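Local coordinates for nitroreductase (Desulfitobacterium hafniense, PDB 3PXV), which binds FMN and probably acts as a flavin-dependent oxidoreductase of the nitroreductase family, at residues I51-N55 and K56-Q60; A109-D112 and C113-C117; L122-S126 and L127-N131. All coordinates share one frame; numbering follows the deposited sequence.

Contact 1 of 3, residues I51-N55 and K56-Q60; sequences IVVKN and KELMQ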
loop_
_atom_site.group_PDB
_atom_site.type_symbol
_atom_site.label_atom_id
_atom_site.label_comp_id
_atom_site.label_asym_id
_atom_site.label_seq_id
_atom_site.Cartn_x
_atom_site.Cartn_y
_atom_site.Cartn_z
ATOM N N ILE B 51 14.249 -2.813 -6.542
ATOM C CA ILE B 51 15.689 -2.696 -6.593
ATOM C C ILE B 51 16.259 -2.874 -5.186
ATOM O O ILE B 51 16.101 -1.998 -4.339
ATOM C CB ILE B 51 16.093 -1.314 -7.186
ATOM C CG1 ILE B 51 15.467 -1.131 -8.564
ATOM C CG2 ILE B 51 17.620 -1.174 -7.290
ATOM C CD1 ILE B 51 15.679 0.213 -9.132
ATOM N N VAL B 52 16.912 -4.010 -4.941
ATOM C CA VAL B 52 17.501 -4.313 -3.626
ATOM C C VAL B 52 18.894 -3.725 -3.603
ATOM O O VAL B 52 19.801 -4.262 -4.233
ATOM C CB VAL B 52 17.601 -5.855 -3.341
ATOM C CG1 VAL B 52 18.338 -6.102 -2.036
ATOM C CG2 VAL B 52 16.219 -6.502 -3.280
ATOM N N VAL B 53 19.063 -2.633 -2.870
ATOM C CA VAL B 53 20.319 -1.923 -2.830
ATOM C C VAL B 53 21.128 -2.314 -1.607
ATOM O O VAL B 53 20.641 -2.225 -0.506
ATOM C CB VAL B 53 20.095 -0.389 -2.829
ATOM C CG1 VAL B 53 21.428 0.336 -2.914
ATOM C CG2 VAL B 53 19.219 0.011 -3.985
ATOM N N LYS B 54 22.366 -2.741 -1.831
ATOM C CA LYS B 54 23.300 -3.132 -0.766
ATOM C C LYS B 54 24.620 -2.350 -0.809
ATOM O O LYS B 54 25.437 -2.494 0.079
ATOM C CB LYS B 54 23.654 -4.627 -0.872
ATOM C CG LYS B 54 22.449 -5.550 -0.935
ATOM C CD LYS B 54 22.797 -6.994 -0.606
ATOM C CE LYS B 54 23.880 -7.575 -1.430
ATOM N NZ LYS B 54 24.201 -8.955 -0.995
ATOM N N ASN B 55 24.812 -1.528 -1.836
ATOM C CA ASN B 55 26.042 -0.797 -2.024
ATOM C C ASN B 55 26.120 0.373 -1.047
ATOM O O ASN B 55 25.314 1.306 -1.132
ATOM C CB ASN B 55 26.103 -0.328 -3.468
ATOM C CG ASN B 55 27.454 0.248 -3.846
ATOM O OD1 ASN B 55 27.735 1.425 -3.607
ATOM N ND2 ASN B 55 28.276 -0.566 -4.502
ATOM N N LYS B 56 27.093 0.325 -0.135
ATOM C CA LYS B 56 27.234 1.346 0.909
ATOM C C LYS B 56 27.541 2.733 0.340
ATOM O O LYS B 56 26.941 3.738 0.738
ATOM C CB LYS B 56 28.317 0.939 1.904
ATOM C CG LYS B 56 28.343 1.778 3.188
ATOM C CD LYS B 56 29.480 1.342 4.163
ATOM C CE LYS B 56 29.312 1.995 5.554
ATOM N NZ LYS B 56 30.419 1.684 6.525
ATOM N N GLU B 57 28.461 2.775 -0.607
ATOM C CA GLU B 57 28.869 4.035 -1.203
ATOM C C GLU B 57 27.666 4.779 -1.781
ATOM O O GLU B 57 27.452 5.949 -1.458
ATOM C CB GLU B 57 29.949 3.805 -2.277
ATOM C CG GLU B 57 30.417 5.066 -3.003
ATOM C CD GLU B 57 31.013 6.103 -2.060
ATOM O OE1 GLU B 57 31.457 5.721 -0.953
ATOM O OE2 GLU B 57 31.037 7.300 -2.424
ATOM N N LEU B 58 26.867 4.089 -2.600
ATOM C CA LEU B 58 25.705 4.707 -3.254
ATOM C C LEU B 58 24.713 5.175 -2.196
ATOM O O LEU B 58 24.145 6.246 -2.307
ATOM C CB LEU B 58 25.049 3.724 -4.246
ATOM C CG LEU B 58 23.776 4.137 -5.004
ATOM C CD1 LEU B 58 23.957 5.441 -5.770
ATOM C CD2 LEU B 58 23.344 3.043 -5.950
HETATM N N MSE B 59 24.509 4.365 -1.165
HETATM C CA MSE B 59 23.590 4.725 -0.095
HETATM C C MSE B 59 24.044 6.008 0.608
HETATM O O MSE B 59 23.245 6.921 0.781
HETATM C CB MSE B 59 23.423 3.571 0.896
HETATM C CG MSE B 59 22.609 2.388 0.336
HETATM SE SE MSE B 59 21.979 1.264 1.754
HETATM C CE MSE B 59 20.876 2.569 2.607
ATOM N N GLN B 60 25.326 6.075 0.996
ATOM C CA GLN B 60 25.892 7.279 1.635
ATOM C C GLN B 60 25.780 8.511 0.736
ATOM O O GLN B 60 25.524 9.613 1.217
ATOM C CB GLN B 60 27.374 7.088 2.034
ATOM C CG GLN B 60 27.653 6.098 3.190
ATOM C CD GLN B 60 29.163 6.004 3.554
ATOM O OE1 GLN B 60 30.031 6.083 2.688
ATOM N NE2 GLN B 60 29.459 5.830 4.842
#
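N55 caps the helix that K56 begins: its side-chain carbonyl accepts from the backbone N of L58, making N55 a classical N-cap residue where strand 50-53, outermost within this chain, hands over to helix 56-72. OD1 of N55 lies 3.0 Å from L58 N, and the N-H points nearly straight at it (162°). The donor sits in the plane of the amide carbonyl. CG of N55 stands anti to the backbone N (chi1 -170°), which directs OD1 to the open N-H groups at the start of the helix and brings it also within 3.5 Å of E57 CB. The main-chain carbonyl joins in: M59 N donates to N55 O at 3.2 Å, so one residue engages two successive N-H groups of the opening turn. Beside this capped turn, V53 points toward the helix, and its CG1 meets CG of M59 (a selenomethionine) as the two side chains slide past each other in opposite directions. L58 comes alongside more loosely, and its leucyl end packs on F150 and L154 of helix 147-154. Further out, both chains engage the polar ends. ND2 of N55 is hydrogen-bonded to the main-chain O of E189 of the second subunit, while K54 NZ forms salt bridges with D26 of the same chain and with E189 of the second subunit; the strand itself pairs in parallel with a strand of that subunit. The apolar side of the junction closes with V53 CG1 at 4.0 Å from M59 CG.

Contact 2 of 3, residues A109-D112 and C113-C117; sequences ALVD and CGILC. With FMN (flavin mononucleotide), chain E.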
loop_
_atom_site.group_PDB
_atom_site.type_symbol
_atom_site.label_atom_id
_atom_site.label_comp_id
_atom_site.label_asym_id
_atom_site.label_seq_id
_atom_site.Cartn_x
_atom_site.Cartn_y
_atom_site.Cartn_z
ATOM N N ALA B 109 -0.501 4.622 -9.824
ATOM C CA ALA B 109 0.853 4.093 -9.585
ATOM C C ALA B 109 1.338 4.305 -8.130
ATOM O O ALA B 109 2.118 3.524 -7.615
ATOM C CB ALA B 109 1.823 4.693 -10.559
ATOM N N LEU B 110 0.874 5.367 -7.485
ATOM C CA LEU B 110 1.209 5.619 -6.100
ATOM C C LEU B 110 0.494 4.632 -5.185
ATOM O O LEU B 110 1.120 4.101 -4.306
ATOM C CB LEU B 110 0.918 7.071 -5.715
ATOM C CG LEU B 110 1.948 8.059 -6.300
ATOM C CD1 LEU B 110 1.424 9.468 -6.183
ATOM C CD2 LEU B 110 3.287 7.950 -5.618
ATOM N N VAL B 111 -0.799 4.395 -5.373
ATOM C CA VAL B 111 -1.535 3.393 -4.584
ATOM C C VAL B 111 -0.766 2.039 -4.683
ATOM O O VAL B 111 -0.308 1.475 -3.662
ATOM C CB VAL B 111 -2.999 3.274 -5.086
ATOM C CG1 VAL B 111 -3.694 2.046 -4.499
ATOM C CG2 VAL B 111 -3.814 4.611 -4.822
ATOM N N ASP B 112 -0.530 1.582 -5.913
ATOM C CA ASP B 112 0.218 0.363 -6.159
ATOM C C ASP B 112 1.553 0.390 -5.439
ATOM O O ASP B 112 1.996 -0.632 -4.886
ATOM C CB ASP B 112 0.477 0.149 -7.660
ATOM C CG ASP B 112 -0.799 -0.118 -8.457
ATOM O OD1 ASP B 112 -1.836 -0.480 -7.870
ATOM O OD2 ASP B 112 -0.773 0.022 -9.686
ATOM N N CYS B 113 2.199 1.557 -5.445
ATOM C CA CYS B 113 3.483 1.708 -4.800
ATOM C C CYS B 113 3.389 1.408 -3.317
ATOM O O CYS B 113 4.247 0.686 -2.777
ATOM C CB CYS B 113 4.082 3.107 -5.029
ATOM S SG CYS B 113 5.698 3.358 -4.189
ATOM N N GLY B 114 2.355 1.953 -2.666
ATOM C CA GLY B 114 2.130 1.746 -1.234
ATOM C C GLY B 114 1.775 0.306 -0.922
ATOM O O GLY B 114 2.165 -0.230 0.097
ATOM N N ILE B 115 1.022 -0.318 -1.830
ATOM C CA ILE B 115 0.662 -1.717 -1.688
ATOM C C ILE B 115 1.909 -2.562 -1.651
ATOM O O ILE B 115 2.015 -3.476 -0.851
ATOM C CB ILE B 115 -0.212 -2.172 -2.834
ATOM C CG1 ILE B 115 -1.600 -1.537 -2.673
ATOM C CG2 ILE B 115 -0.282 -3.708 -2.877
ATOM C CD1 ILE B 115 -2.621 -1.888 -3.747
ATOM N N LEU B 116 2.870 -2.259 -2.516
ATOM C CA LEU B 116 4.076 -3.052 -2.564
ATOM C C LEU B 116 5.000 -2.771 -1.364
ATOM O O LEU B 116 5.592 -3.714 -0.799
ATOM C CB LEU B 116 4.769 -2.840 -3.895
ATOM C CG LEU B 116 6.080 -3.566 -4.229
ATOM C CD1 LEU B 116 6.196 -3.757 -5.716
ATOM C CD2 LEU B 116 7.292 -2.792 -3.661
ATOM N N CYS B 117 5.125 -1.499 -0.964
ATOM C CA CYS B 117 6.005 -1.170 0.153
ATOM C C CYS B 117 5.531 -1.814 1.437
ATOM O O CYS B 117 6.349 -2.271 2.217
ATOM C CB CYS B 117 6.232 0.337 0.285
ATOM S SG CYS B 117 7.280 0.914 -1.096
HETATM N N1 FMN E . -10.145 -5.454 -9.944
HETATM C C2 FMN E . -11.487 -5.313 -10.282
HETATM O O2 FMN E . -12.117 -6.285 -10.733
HETATM N N3 FMN E . -12.109 -4.083 -10.106
HETATM C C4 FMN E . -11.372 -3.010 -9.604
HETATM O O4 FMN E . -11.958 -1.926 -9.459
HETATM C C4A FMN E . -9.997 -3.167 -9.265
HETATM N N5 FMN E . -9.230 -2.129 -8.755
HETATM C C5A FMN E . -7.978 -2.382 -8.192
HETATM C C6 FMN E . -7.326 -1.384 -7.460
HETATM C C7 FMN E . -6.074 -1.596 -6.874
HETATM C C7M FMN E . -5.393 -0.516 -6.087
HETATM C C8 FMN E . -5.481 -2.826 -7.040
HETATM C C8M FMN E . -4.155 -3.100 -6.433
HETATM C C9 FMN E . -6.124 -3.834 -7.773
HETATM C C9A FMN E . -7.375 -3.636 -8.357
HETATM N N10 FMN E . -8.049 -4.626 -9.118
HETATM C C10 FMN E . -9.394 -4.419 -9.446
HETATM C "C1'" FMN E . -7.542 -6.028 -9.210
HETATM C "C2'" FMN E . -6.319 -6.200 -10.100
HETATM O "O2'" FMN E . -6.744 -6.517 -11.405
HETATM C "C3'" FMN E . -5.435 -7.351 -9.571
HETATM O "O3'" FMN E . -4.759 -6.995 -8.367
HETATM C "C4'" FMN E . -4.402 -7.769 -10.609
HETATM O "O4'" FMN E . -5.072 -8.270 -11.753
HETATM C "C5'" FMN E . -3.404 -8.790 -10.045
HETATM O "O5'" FMN E . -4.077 -10.001 -9.821
HETATM P P FMN E . -4.115 -10.661 -8.404
HETATM O O1P FMN E . -5.175 -11.731 -8.551
HETATM O O2P FMN E . -4.631 -9.705 -7.360
HETATM O O3P FMN E . -2.738 -11.226 -8.105
#
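I115 lies one helical turn beyond V111 and D112, and its side chain climbs from their carbonyls to the flavin. CB of I115 rests 3.4 Å from D112 O. CG1, anti to the carbonyl carbon (chi1 -72°), passes over V111 O at 3.4 Å, and with chi2 fully extended (-180°) CD1 is carried outward to the dimethyl end of the FMN ring system. There CD1 of I115 touches the methyl C8M of FMN at 3.3 Å and has C7M close by. V111 reaches the same end of the flavin with CG1, 3.5 Å from C7M of FMN, and the two apolar side chains cross obliquely, V111 CG1 coming to 4.1 Å from I115 CD1. With an alanine here in place of I115, CG1 and CD1 would be gone, and the C8M methyl would probably lose its contact on this side while a gap opened beside V111 CG1. D112 approaches the same methyls with a polar atom: OD1 stands 3.8 Å from C8M of FMN. That carboxylate is held from outside the helix, OD1 by the backbone N of G42 and OD2 in a salt bridge with R45, two bonds that fix its rotation. Behind these side chains runs regular i to i+4 bonding, with I115 N to V111 O at 2.9 Å and L116 N to D112 O at 3.0 Å. C113 turns to the other flank, packing on I101 and C164 of the sheet. FMN's hydrogen bonds with Y91, S15 and H178 come from the second subunit, so the flavin is bound between two chains. A pocket shared across the dimer interface in this way is typical of the FMN-dependent nitroreductase fold.

Contact 3 of 3, residues L122-S126 and L127-N131; sequences LAATS and LGIAN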
loop_
_atom_site.group_PDB
_atom_site.type_symbol
_atom_site.label_atom_id
_atom_site.label_comp_id
_atom_site.label_asym_id
_atom_site.label_seq_id
_atom_site.Cartn_x
_atom_site.Cartn_y
_atom_site.Cartn_z
ATOM N N LEU B 122 5.842 -5.952 5.758
ATOM C CA LEU B 122 5.270 -7.100 6.464
ATOM C C LEU B 122 6.127 -8.344 6.255
ATOM O O LEU B 122 6.393 -9.100 7.208
ATOM C CB LEU B 122 3.791 -7.340 6.086
ATOM C CG LEU B 122 2.845 -6.206 6.490
ATOM C CD1 LEU B 122 1.418 -6.549 6.145
ATOM C CD2 LEU B 122 2.946 -5.872 7.976
ATOM N N ALA B 123 6.588 -8.560 5.023
ATOM C CA ALA B 123 7.464 -9.720 4.770
ATOM C C ALA B 123 8.750 -9.629 5.609
ATOM O O ALA B 123 9.173 -10.596 6.215
ATOM C CB ALA B 123 7.771 -9.872 3.279
ATOM N N ALA B 124 9.348 -8.449 5.672
ATOM C CA ALA B 124 10.579 -8.273 6.434
ATOM C C ALA B 124 10.329 -8.536 7.917
ATOM O O ALA B 124 11.112 -9.225 8.602
ATOM C CB ALA B 124 11.127 -6.877 6.224
ATOM N N THR B 125 9.209 -8.022 8.411
ATOM C CA THR B 125 8.897 -8.134 9.832
ATOM C C THR B 125 8.682 -9.590 10.222
ATOM O O THR B 125 9.097 -9.980 11.305
ATOM C CB THR B 125 7.685 -7.274 10.225
ATOM O OG1 THR B 125 7.975 -5.893 9.971
ATOM C CG2 THR B 125 7.384 -7.441 11.660
ATOM N N SER B 126 8.045 -10.371 9.341
ATOM C CA SER B 126 7.800 -11.803 9.589
ATOM C C SER B 126 9.099 -12.574 9.623
ATOM O O SER B 126 9.153 -13.658 10.207
ATOM C CB SER B 126 6.953 -12.435 8.482
ATOM O OG SER B 126 7.716 -12.617 7.294
ATOM N N LEU B 127 10.119 -12.041 8.942
ATOM C CA LEU B 127 11.451 -12.681 8.876
ATOM C C LEU B 127 12.422 -12.180 9.924
ATOM O O LEU B 127 13.583 -12.546 9.911
ATOM C CB LEU B 127 12.062 -12.518 7.473
ATOM C CG LEU B 127 11.335 -13.300 6.377
ATOM C CD1 LEU B 127 11.830 -12.945 4.967
ATOM C CD2 LEU B 127 11.510 -14.772 6.660
ATOM N N GLY B 128 11.944 -11.362 10.856
ATOM C CA GLY B 128 12.808 -10.821 11.902
ATOM C C GLY B 128 13.709 -9.698 11.406
ATOM O O GLY B 128 14.660 -9.321 12.103
ATOM N N ILE B 129 13.408 -9.163 10.212
ATOM C CA ILE B 129 14.176 -8.049 9.641
ATOM C C ILE B 129 13.476 -6.706 9.925
ATOM O O ILE B 129 12.359 -6.458 9.458
ATOM C CB ILE B 129 14.358 -8.196 8.120
ATOM C CG1 ILE B 129 15.093 -9.499 7.776
ATOM C CG2 ILE B 129 15.098 -6.998 7.549
ATOM C CD1 ILE B 129 16.409 -9.695 8.534
ATOM N N ALA B 130 14.159 -5.841 10.667
ATOM C CA ALA B 130 13.654 -4.526 10.991
ATOM C C ALA B 130 13.593 -3.693 9.722
ATOM O O ALA B 130 14.402 -3.861 8.807
ATOM C CB ALA B 130 14.552 -3.852 12.036
ATOM N N ASN B 131 12.641 -2.771 9.677
ATOM C CA ASN B 131 12.430 -1.963 8.490
ATOM C C ASN B 131 11.755 -0.621 8.774
ATOM O O ASN B 131 11.244 -0.375 9.872
ATOM C CB ASN B 131 11.550 -2.741 7.516
ATOM C CG ASN B 131 10.210 -3.120 8.115
ATOM O OD1 ASN B 131 9.254 -2.343 8.030
ATOM N ND2 ASN B 131 10.139 -4.297 8.780
#
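T125 and N131 make the side-chain hydrogen bond of this turn, with ND2 of N131 donating to OG1 of T125 at 2.9 Å. The two side chains meet at about a right angle, and OG1 lies in the amide plane of N131. The same ND2 also donates to I129 O at 3.2 Å, again within that plane, so two acceptors fix the rotation of the amide. N131 can reach both because its CG lies between the backbone N and the carbonyl carbon (chi1 58°). OG1 of T125 is in addition hydrogen-bonded to A121 O. A second hydroxyl, OG of S126, donates back to A123 O at 2.7 Å and pairs with N4 ND2 of the second subunit. Among backbone bonds, I129 N to A124 O (2.8 Å) and G128 N to T125 O (3.2 Å) close the turn, and L127 N adds weak bonds to A123 O and A124 O. The apolar contact is small: CB of A124 meets CB of I129 at 4.0 Å, and both side chains pack on L168 of strand 161-169. G128 takes the positive phi (76°) of the C-prime position. With it, the I129-A124 and G128-T125 bonds make a Schellman motif, which ends helix 106-126 and turns the chain into strand 130-133.

Overall arrangement
Contact 2 is buried, whereas contacts 1 and 3 are partly buried, contact 1 with exposed K56 and E57, contact 3 with exposed G128. Contacts 2 and 3 share helix 106-126, the first in its N-terminal half beside a flavin and the second at its C-terminal end. Contacts 1 and 3 reach the same antiparallel sheet at its two outermost strands within the chain, 50-53 and 130-133. Chemistry follows position: contact 1 opens a helix with a side-chain cap, contact 3 closes one with backbone and amide bonds, and contact 2 is joined by regular helix bonds, with apolar side chains and a carboxylate facing the cofactor. All three touch the second subunit, but none touches another.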